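Local structure of extracellular solute-binding protein, family 1 (Bifidobacterium longum subsp. infantis ATCC 15697, 3QUF) at residues T118-F123 / Y130-S135. The protein probably binds a solute, perhaps a sugar, outside the cell and delivers it to an ABC-type transporter for uptake. Sequence-based numbering, arbitrary orientation.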
loop_
_atom_site.group_PDB
_atom_site.type_symbol
_atom_site.label_atom_id
_atom_site.label_comp_id
_atom_site.label_asym_id
_atom_site.label_seq_id
_atom_site.Cartn_x
_atom_site.Cartn_y
_atom_site.Cartn_z
ATOM N N THR A 118 -7.283 -12.718 -0.340
ATOM C CA THR A 118 -7.336 -11.398 -0.953
ATOM C C THR A 118 -5.966 -10.805 -1.195
ATOM O O THR A 118 -5.797 -9.942 -2.078
ATOM C CB THR A 118 -8.124 -10.411 -0.084
ATOM O OG1 THR A 118 -7.725 -10.527 1.284
ATOM C CG2 THR A 118 -9.631 -10.717 -0.172
ATOM N N ASN A 119 -4.972 -11.264 -0.434
ATOM C CA ASN A 119 -3.596 -10.775 -0.611
ATOM C C ASN A 119 -2.901 -11.264 -1.888
ATOM O O ASN A 119 -1.812 -10.778 -2.245
ATOM C CB ASN A 119 -2.761 -11.109 0.601
ATOM C CG ASN A 119 -3.239 -10.412 1.820
ATOM O OD1 ASN A 119 -3.405 -9.178 1.818
ATOM N ND2 ASN A 119 -3.511 -11.178 2.879
ATOM N N PHE A 120 -3.512 -12.235 -2.570
ATOM C CA PHE A 120 -2.890 -12.780 -3.787
ATOM C C PHE A 120 -3.403 -12.135 -5.059
ATOM O O PHE A 120 -2.863 -12.389 -6.119
ATOM C CB PHE A 120 -3.031 -14.289 -3.836
ATOM C CG PHE A 120 -2.292 -14.973 -2.721
ATOM C CD1 PHE A 120 -0.924 -15.148 -2.799
ATOM C CD2 PHE A 120 -2.934 -15.396 -1.594
ATOM C CE1 PHE A 120 -0.257 -15.785 -1.757
ATOM C CE2 PHE A 120 -2.228 -16.007 -0.546
ATOM C CZ PHE A 120 -0.911 -16.185 -0.653
ATOM N N ALA A 121 -4.436 -11.287 -4.971
ATOM C CA ALA A 121 -5.017 -10.753 -6.196
ATOM C C ALA A 121 -3.996 -10.004 -7.051
ATOM O O ALA A 121 -4.031 -10.122 -8.276
ATOM C CB ALA A 121 -6.164 -9.795 -5.834
ATOM N N LEU A 122 -3.118 -9.233 -6.414
ATOM C CA LEU A 122 -2.114 -8.476 -7.157
ATOM C C LEU A 122 -1.024 -9.396 -7.768
ATOM O O LEU A 122 -0.196 -8.935 -8.576
ATOM C CB LEU A 122 -1.449 -7.430 -6.278
ATOM C CG LEU A 122 -2.341 -6.303 -5.736
ATOM C CD1 LEU A 122 -1.537 -5.366 -4.836
ATOM C CD2 LEU A 122 -2.999 -5.513 -6.919
ATOM N N PHE A 123 -1.010 -10.660 -7.376
ATOM C CA PHE A 123 0.023 -11.589 -7.841
ATOM C C PHE A 123 -0.623 -12.784 -8.566
ATOM O O PHE A 123 -0.072 -13.908 -8.559
ATOM C CB PHE A 123 0.861 -12.034 -6.651
ATOM C CG PHE A 123 1.412 -10.882 -5.871
ATOM C CD1 PHE A 123 2.493 -10.189 -6.359
ATOM C CD2 PHE A 123 0.822 -10.460 -4.691
ATOM C CE1 PHE A 123 3.025 -9.089 -5.661
ATOM C CE2 PHE A 123 1.306 -9.340 -4.014
ATOM C CZ PHE A 123 2.417 -8.672 -4.471
ATOM N N TYR A 130 1.143 -16.421 -8.926
ATOM C CA TYR A 130 2.535 -16.331 -9.383
ATOM C C TYR A 130 3.452 -15.681 -8.392
ATOM O O TYR A 130 4.666 -15.593 -8.644
ATOM C CB TYR A 130 2.594 -15.568 -10.707
ATOM C CG TYR A 130 1.971 -16.332 -11.827
ATOM C CD1 TYR A 130 2.661 -17.396 -12.451
ATOM C CD2 TYR A 130 0.697 -16.020 -12.269
ATOM C CE1 TYR A 130 2.081 -18.114 -13.491
ATOM C CE2 TYR A 130 0.107 -16.738 -13.325
ATOM C CZ TYR A 130 0.806 -17.793 -13.908
ATOM O OH TYR A 130 0.232 -18.520 -14.926
ATOM N N GLY A 131 2.940 -15.221 -7.258
ATOM C CA GLY A 131 3.802 -14.574 -6.241
ATOM C C GLY A 131 3.132 -14.616 -4.887
ATOM O O GLY A 131 1.885 -14.776 -4.779
HETATM N N MSE A 132 3.957 -14.469 -3.854
HETATM C CA MSE A 132 3.474 -14.510 -2.502
HETATM C C MSE A 132 3.991 -13.304 -1.742
HETATM O O MSE A 132 5.211 -13.164 -1.572
HETATM C CB MSE A 132 3.973 -15.797 -1.790
HETATM C CG MSE A 132 3.717 -15.773 -0.296
HETATM SE SE MSE A 132 4.597 -17.238 0.653
HETATM C CE MSE A 132 6.336 -16.565 0.536
ATOM N N PRO A 133 3.085 -12.438 -1.253
ATOM C CA PRO A 133 3.467 -11.408 -0.304
ATOM C C PRO A 133 3.406 -11.960 1.109
ATOM O O PRO A 133 2.562 -12.807 1.414
ATOM C CB PRO A 133 2.368 -10.366 -0.476
ATOM C CG PRO A 133 1.154 -11.158 -0.829
ATOM C CD PRO A 133 1.618 -12.481 -1.433
ATOM N N VAL A 134 4.310 -11.501 1.961
ATOM C CA VAL A 134 4.250 -11.861 3.346
ATOM C C VAL A 134 4.152 -10.672 4.297
ATOM O O VAL A 134 4.007 -10.881 5.513
ATOM C CB VAL A 134 5.429 -12.741 3.768
ATOM C CG1 VAL A 134 5.387 -14.064 2.959
ATOM C CG2 VAL A 134 6.776 -11.982 3.591
ATOM N N SER A 135 4.197 -9.460 3.765
ATOM C CA SER A 135 4.251 -8.280 4.611
ATOM C C SER A 135 3.588 -7.122 3.914
ATOM O O SER A 135 3.376 -7.154 2.695
ATOM C CB SER A 135 5.685 -7.940 4.969
ATOM O OG SER A 135 6.394 -7.666 3.810
#
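Y130 N donates to F123 O (2.8 Å, N-H...O angle 171°), a nearly straight backbone bond at the open end of the hairpin of strands 124-125 and 128-129. Residues 118-122 coil like a helix but lack its repeating hydrogen bonds, although F123 N bonds to F120 O within the turn; G131 to P133 run extended past this turn, between bends at Y130 and V134. The backbones come nearest at F123 and G131, whose CA atoms lie 5.1 Å apart, and widen toward N119 and P133.

Two phenylalanines and a proline carry the side-chain contact. F120 CG sits anti to its carbonyl carbon (chi1 -64°), which brings one ring edge to the other segment: CD1 lies 3.5 Å from G131 O, in the ring plane, while CE1 packs on P133 CD at 3.8 Å and more loosely on M132 CB. F123 CB also approaches G131 O, at 3.5 Å; the model offers this buried carbonyl oxygen no hydrogen-bond partner. The F123 ring meets P133 obliquely, CE2 to CG 3.7 Å, and L122 CB lies over one face, toward the rim. P133 CG in turn touches N119 O at 3.3 Å.

P299 of strand 295-305 packs against both F123 and P133, and M132 is hydrogen-bonded through its backbone to F303. In this family 1 solute-binding fold, the contact closes the base of a β-hairpin loop just before the long strand 135-144 enters the mixed sheet.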